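Local coordinates for putative L-alanine-DL-glutamate epimerase (Burkholderia xenovorans, PDB 3GO2), which probably acts as a magnesium-dependent racemase or epimerase of the mandelate racemase/muconate lactonizing enzyme family, at residues Phe281-Trp295 with Phe307-Tyr321. Sequence-based numbering, arbitrary orientation.
Sequences FDANAVDVAIVDTIW and FADAHDINVAPHNFY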
loop_
_atom_site.group_PDB
_atom_site.type_symbol
_atom_site.label_atom_id
_atom_site.label_comp_id
_atom_site.label_asym_id
_atom_site.label_seq_id
_atom_site.Cartn_x
_atom_site.Cartn_y
_atom_site.Cartn_z
ATOM N N PHE A 281 8.651 8.314 -10.422
ATOM C CA PHE A 281 7.325 8.838 -10.733
ATOM C C PHE A 281 6.264 8.157 -9.847
ATOM O O PHE A 281 5.333 8.818 -9.354
ATOM C CB PHE A 281 7.004 8.661 -12.214
ATOM C CG PHE A 281 7.912 9.433 -13.179
ATOM C CD1 PHE A 281 8.900 10.302 -12.753
ATOM C CD2 PHE A 281 7.724 9.299 -14.554
ATOM C CE1 PHE A 281 9.698 10.979 -13.656
ATOM C CE2 PHE A 281 8.521 9.979 -15.461
ATOM C CZ PHE A 281 9.505 10.828 -15.007
ATOM N N ASP A 282 6.402 6.851 -9.633
ATOM C CA ASP A 282 5.453 6.119 -8.774
ATOM C C ASP A 282 5.422 6.682 -7.338
ATOM O O ASP A 282 4.373 6.651 -6.675
ATOM C CB ASP A 282 5.819 4.643 -8.741
ATOM C CG ASP A 282 5.488 3.923 -10.053
ATOM O OD1 ASP A 282 4.817 4.495 -10.925
ATOM O OD2 ASP A 282 5.892 2.764 -10.147
ATOM N N ALA A 283 6.565 7.195 -6.899
ATOM C CA ALA A 283 6.718 7.765 -5.571
ATOM C C ALA A 283 6.391 9.255 -5.462
ATOM O O ALA A 283 6.461 9.796 -4.364
ATOM C CB ALA A 283 8.144 7.477 -5.051
ATOM N N ASN A 284 5.992 9.897 -6.557
ATOM C CA ASN A 284 5.757 11.357 -6.553
ATOM C C ASN A 284 7.018 12.100 -6.159
ATOM O O ASN A 284 6.966 13.114 -5.444
ATOM C CB ASN A 284 4.633 11.759 -5.589
ATOM C CG ASN A 284 3.309 11.254 -6.014
ATOM O OD1 ASN A 284 2.910 11.449 -7.152
ATOM N ND2 ASN A 284 2.583 10.623 -5.086
ATOM N N ALA A 285 8.171 11.624 -6.626
ATOM C CA ALA A 285 9.435 12.171 -6.164
ATOM C C ALA A 285 9.834 13.484 -6.852
ATOM O O ALA A 285 10.706 14.186 -6.330
ATOM C CB ALA A 285 10.586 11.128 -6.346
ATOM N N VAL A 286 9.254 13.808 -8.011
ATOM C CA VAL A 286 9.728 14.990 -8.776
ATOM C C VAL A 286 8.637 15.918 -9.306
ATOM O O VAL A 286 7.550 15.484 -9.703
ATOM C CB VAL A 286 10.651 14.614 -9.962
ATOM C CG1 VAL A 286 11.902 13.857 -9.465
ATOM C CG2 VAL A 286 9.904 13.830 -11.001
ATOM N N ASP A 287 8.939 17.213 -9.302
ATOM C CA ASP A 287 8.189 18.147 -10.122
ATOM C C ASP A 287 8.597 18.054 -11.597
ATOM O O ASP A 287 7.735 18.084 -12.499
ATOM C CB ASP A 287 8.380 19.574 -9.630
ATOM C CG ASP A 287 7.744 19.808 -8.287
ATOM O OD1 ASP A 287 6.568 20.205 -8.256
ATOM O OD2 ASP A 287 8.389 19.553 -7.242
ATOM N N VAL A 288 9.904 18.020 -11.838
ATOM C CA VAL A 288 10.470 18.012 -13.199
ATOM C C VAL A 288 11.435 16.862 -13.363
ATOM O O VAL A 288 12.248 16.620 -12.472
ATOM C CB VAL A 288 11.203 19.322 -13.467
ATOM C CG1 VAL A 288 11.896 19.299 -14.840
ATOM C CG2 VAL A 288 10.218 20.512 -13.351
ATOM N N ALA A 289 11.342 16.152 -14.484
ATOM C CA ALA A 289 12.275 15.082 -14.795
ATOM C C ALA A 289 13.305 15.547 -15.805
ATOM O O ALA A 289 12.945 15.971 -16.907
ATOM C CB ALA A 289 11.534 13.824 -15.275
ATOM N N ILE A 290 14.576 15.538 -15.405
ATOM C CA ILE A 290 15.675 15.852 -16.306
ATOM C C ILE A 290 16.056 14.584 -17.057
ATOM O O ILE A 290 16.271 13.540 -16.433
ATOM C CB ILE A 290 16.868 16.450 -15.551
ATOM C CG1 ILE A 290 16.421 17.755 -14.860
ATOM C CG2 ILE A 290 18.020 16.744 -16.534
ATOM C CD1 ILE A 290 17.314 18.142 -13.710
ATOM N N VAL A 291 16.086 14.655 -18.388
ATOM C CA VAL A 291 16.380 13.490 -19.225
ATOM C C VAL A 291 17.692 13.742 -19.946
ATOM O O VAL A 291 17.838 14.759 -20.613
ATOM C CB VAL A 291 15.278 13.239 -20.248
ATOM C CG1 VAL A 291 15.613 12.028 -21.117
ATOM C CG2 VAL A 291 13.893 13.035 -19.551
ATOM N N ASP A 292 18.652 12.851 -19.778
ATOM C CA ASP A 292 19.922 12.992 -20.513
ATOM C C ASP A 292 19.791 12.189 -21.811
ATOM O O ASP A 292 19.876 10.965 -21.818
ATOM C CB ASP A 292 21.120 12.577 -19.677
ATOM C CG ASP A 292 22.430 13.013 -20.309
ATOM O OD1 ASP A 292 23.322 13.553 -19.611
ATOM O OD2 ASP A 292 22.510 12.888 -21.543
ATOM N N THR A 293 19.512 12.908 -22.895
ATOM C CA THR A 293 19.303 12.305 -24.194
ATOM C C THR A 293 20.623 11.935 -24.852
ATOM O O THR A 293 20.656 11.108 -25.761
ATOM C CB THR A 293 18.477 13.195 -25.159
ATOM O OG1 THR A 293 19.317 14.170 -25.778
ATOM C CG2 THR A 293 17.290 13.857 -24.454
ATOM N N ILE A 294 21.705 12.571 -24.419
ATOM C CA ILE A 294 23.048 12.235 -24.883
ATOM C C ILE A 294 23.427 10.822 -24.377
ATOM O O ILE A 294 23.957 9.985 -25.118
ATOM C CB ILE A 294 24.057 13.295 -24.368
ATOM C CG1 ILE A 294 23.672 14.705 -24.822
ATOM C CG2 ILE A 294 25.480 12.931 -24.776
ATOM C CD1 ILE A 294 23.314 14.841 -26.312
ATOM N N TRP A 295 23.129 10.564 -23.114
ATOM C CA TRP A 295 23.297 9.258 -22.511
ATOM C C TRP A 295 22.296 8.205 -23.051
ATOM O O TRP A 295 22.669 7.075 -23.368
ATOM C CB TRP A 295 23.072 9.398 -21.005
ATOM C CG TRP A 295 24.243 9.924 -20.253
ATOM C CD1 TRP A 295 25.284 10.657 -20.744
ATOM C CD2 TRP A 295 24.508 9.728 -18.864
ATOM N NE1 TRP A 295 26.190 10.924 -19.739
ATOM C CE2 TRP A 295 25.730 10.360 -18.576
ATOM C CE3 TRP A 295 23.820 9.074 -17.832
ATOM C CZ2 TRP A 295 26.294 10.346 -17.293
ATOM C CZ3 TRP A 295 24.394 9.047 -16.572
ATOM C CH2 TRP A 295 25.604 9.689 -16.316
ATOM N N PHE A 307 6.259 8.869 -21.203
ATOM C CA PHE A 307 5.966 8.277 -19.906
ATOM C C PHE A 307 5.748 9.388 -18.870
ATOM O O PHE A 307 4.752 9.359 -18.120
ATOM C CB PHE A 307 7.116 7.336 -19.510
ATOM C CG PHE A 307 6.986 6.753 -18.143
ATOM C CD1 PHE A 307 5.875 6.012 -17.773
ATOM C CD2 PHE A 307 8.026 6.864 -17.244
ATOM C CE1 PHE A 307 5.813 5.439 -16.522
ATOM C CE2 PHE A 307 7.966 6.297 -16.008
ATOM C CZ PHE A 307 6.844 5.611 -15.634
ATOM N N ALA A 308 6.632 10.393 -18.866
ATOM C CA ALA A 308 6.487 11.537 -17.992
ATOM C C ALA A 308 5.189 12.283 -18.282
ATOM O O ALA A 308 4.494 12.707 -17.356
ATOM C CB ALA A 308 7.702 12.500 -18.165
ATOM N N ASP A 309 4.859 12.410 -19.566
ATOM C CA ASP A 309 3.655 13.126 -19.967
ATOM C C ASP A 309 2.403 12.518 -19.337
ATOM O O ASP A 309 1.496 13.250 -18.916
ATOM C CB ASP A 309 3.553 13.104 -21.488
ATOM C CG ASP A 309 2.471 13.989 -21.997
ATOM O OD1 ASP A 309 2.454 15.167 -21.576
ATOM O OD2 ASP A 309 1.650 13.490 -22.804
ATOM N N ALA A 310 2.355 11.195 -19.240
ATOM C CA ALA A 310 1.177 10.510 -18.666
ATOM C C ALA A 310 1.040 10.740 -17.181
ATOM O O ALA A 310 -0.081 10.662 -16.649
ATOM C CB ALA A 310 1.225 8.982 -18.997
ATOM N N HIS A 311 2.166 11.075 -16.521
ATOM C CA HIS A 311 2.228 11.458 -15.118
ATOM C C HIS A 311 2.110 12.982 -14.926
ATOM O O HIS A 311 2.265 13.478 -13.820
ATOM C CB HIS A 311 3.561 10.999 -14.503
ATOM C CG HIS A 311 3.630 9.530 -14.181
ATOM N ND1 HIS A 311 3.243 9.032 -12.951
ATOM C CD2 HIS A 311 4.078 8.471 -14.894
ATOM C CE1 HIS A 311 3.441 7.722 -12.933
ATOM N NE2 HIS A 311 3.951 7.358 -14.092
ATOM N N ASP A 312 1.834 13.716 -16.000
ATOM C CA ASP A 312 1.794 15.189 -16.012
ATOM C C ASP A 312 3.064 15.782 -15.408
ATOM O O ASP A 312 3.014 16.732 -14.625
ATOM C CB ASP A 312 0.530 15.741 -15.324
ATOM C CG ASP A 312 -0.735 15.568 -16.156
ATOM O OD1 ASP A 312 -0.670 15.564 -17.407
ATOM O OD2 ASP A 312 -1.807 15.441 -15.542
ATOM N N ILE A 313 4.221 15.236 -15.818
ATOM C CA ILE A 313 5.522 15.750 -15.472
ATOM C C ILE A 313 6.190 16.278 -16.735
ATOM O O ILE A 313 6.238 15.579 -17.738
ATOM C CB ILE A 313 6.399 14.607 -14.873
ATOM C CG1 ILE A 313 5.794 14.105 -13.563
ATOM C CG2 ILE A 313 7.849 15.055 -14.682
ATOM C CD1 ILE A 313 6.452 12.835 -13.030
ATOM N N ASN A 314 6.677 17.515 -16.684
ATOM C CA ASN A 314 7.429 18.077 -17.786
ATOM C C ASN A 314 8.902 17.722 -17.633
ATOM O O ASN A 314 9.401 17.476 -16.512
ATOM C CB ASN A 314 7.232 19.602 -17.842
ATOM C CG ASN A 314 5.859 19.983 -18.354
ATOM O OD1 ASN A 314 5.100 19.125 -18.784
ATOM N ND2 ASN A 314 5.525 21.279 -18.288
ATOM N N VAL A 315 9.595 17.695 -18.771
ATOM C CA VAL A 315 10.986 17.213 -18.819
ATOM C C VAL A 315 11.925 18.300 -19.285
ATOM O O VAL A 315 11.504 19.251 -19.966
ATOM C CB VAL A 315 11.124 15.978 -19.740
ATOM C CG1 VAL A 315 10.216 14.867 -19.279
ATOM C CG2 VAL A 315 10.801 16.341 -21.200
ATOM N N ALA A 316 13.190 18.187 -18.910
ATOM C CA ALA A 316 14.210 19.135 -19.359
ATOM C C ALA A 316 15.440 18.345 -19.784
ATOM O O ALA A 316 15.892 17.482 -19.053
ATOM C CB ALA A 316 14.589 20.108 -18.244
ATOM N N PRO A 317 16.008 18.662 -20.957
ATOM C CA PRO A 317 17.263 17.981 -21.310
ATOM C C PRO A 317 18.445 18.365 -20.448
ATOM O O PRO A 317 18.535 19.510 -19.965
ATOM C CB PRO A 317 17.542 18.452 -22.745
ATOM C CG PRO A 317 16.417 19.216 -23.151
ATOM C CD PRO A 317 15.492 19.490 -22.053
ATOM N N HIS A 318 19.334 17.389 -20.239
ATOM C CA HIS A 318 20.626 17.603 -19.620
ATOM C C HIS A 318 21.595 17.965 -20.749
ATOM O O HIS A 318 21.832 17.182 -21.678
ATOM C CB HIS A 318 21.053 16.329 -18.921
ATOM C CG HIS A 318 22.252 16.480 -18.060
ATOM N ND1 HIS A 318 23.039 15.406 -17.715
ATOM C CD2 HIS A 318 22.768 17.556 -17.410
ATOM C CE1 HIS A 318 23.984 15.810 -16.889
ATOM N NE2 HIS A 318 23.857 17.110 -16.700
ATOM N N ASN A 319 22.153 19.165 -20.685
ATOM C CA ASN A 319 22.929 19.669 -21.805
ATOM C C ASN A 319 24.024 20.584 -21.319
ATOM O O ASN A 319 23.761 21.745 -21.033
ATOM C CB ASN A 319 22.001 20.426 -22.755
ATOM C CG ASN A 319 22.706 20.896 -23.997
ATOM O OD1 ASN A 319 23.349 20.109 -24.674
ATOM N ND2 ASN A 319 22.609 22.187 -24.290
ATOM N N PHE A 320 25.240 20.057 -21.223
ATOM C CA PHE A 320 26.366 20.817 -20.678
ATOM C C PHE A 320 27.702 20.425 -21.329
ATOM O O PHE A 320 28.768 20.460 -20.711
ATOM C CB PHE A 320 26.384 20.727 -19.142
ATOM C CG PHE A 320 26.897 19.434 -18.591
ATOM C CD1 PHE A 320 28.110 19.397 -17.884
ATOM C CD2 PHE A 320 26.197 18.251 -18.766
ATOM C CE1 PHE A 320 28.580 18.191 -17.364
ATOM C CE2 PHE A 320 26.685 17.057 -18.256
ATOM C CZ PHE A 320 27.864 17.027 -17.575
ATOM N N TYR A 321 27.623 20.089 -22.609
ATOM C CA TYR A 321 28.754 19.580 -23.352
ATOM C C TYR A 321 29.019 20.544 -24.521
ATOM O O TYR A 321 28.862 21.765 -24.382
ATOM C CB TYR A 321 28.404 18.182 -23.859
ATOM C CG TYR A 321 27.723 17.243 -22.857
ATOM C CD1 TYR A 321 28.486 16.499 -21.960
ATOM C CD2 TYR A 321 26.317 17.067 -22.857
ATOM C CE1 TYR A 321 27.875 15.579 -21.042
ATOM C CE2 TYR A 321 25.674 16.171 -21.938
ATOM C CZ TYR A 321 26.476 15.426 -21.042
ATOM O OH TYR A 321 25.908 14.518 -20.147
HETATM O O HOH W 1 4.344 4.597 -13.562
HETATM O O HOH W 2 4.356 18.413 -12.836
HETATM O O HOH W 3 6.456 19.436 -14.353
HETATM O O HOH W 4 20.270 15.526 -22.881
#
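Ile313 lays its CD1 methyl over one face of the Phe281 ring, 3.7 Å from the ring centroid, where helix 273-282 meets the end of helix 298-310. CB of Phe281 lies over the centre of the His311 imidazole, and a chi1 of -64°, with CG anti to the carbonyl carbon, carries the ring on to Ile313 and Phe307 with its edge toward the same imidazole face. The Phe307 ring lies nearly parallel to that of Phe281 but slid aside, with centroids 5.2 Å apart, and Ala308 completes this dense, largely aromatic cluster. Its margin is wetter: a water joins Asp282 OD1 to His311 NE2, and Lys278 pairs with the other carboxylate oxygen of Asp282. A second water sits between Asp287 O and Asn314 N where strands 288-291 and 314-317 begin.

Beyond it, the two strands run parallel as neighbours in the TIM-like barrel, linked by the helical crossover of 298-310. Ala289 and Val291 alternate with Ala316 and His318 in four backbone bonds, from Ala289 N to Asn314 O (3.1 Å) through His318 N to Val291 O. Val291 and Val315 pack on one face of the sheet, while Ile290 and Ala316 meet Trp243 on the other.

At the C-terminal strand ends, Asp292 OD1 accepts two bonds: Tyr321 OH at 2.8 Å on its syn lone pair, and His318 ND1 at 2.7 Å from above the carboxylate plane. Asp292 OD2 caps the following helix through Trp295 N. His318 lies beside the magnesium ligand Glu269, so this His-carboxylate hydrogen bond probably fixes how the imidazole is turned beside the metal site.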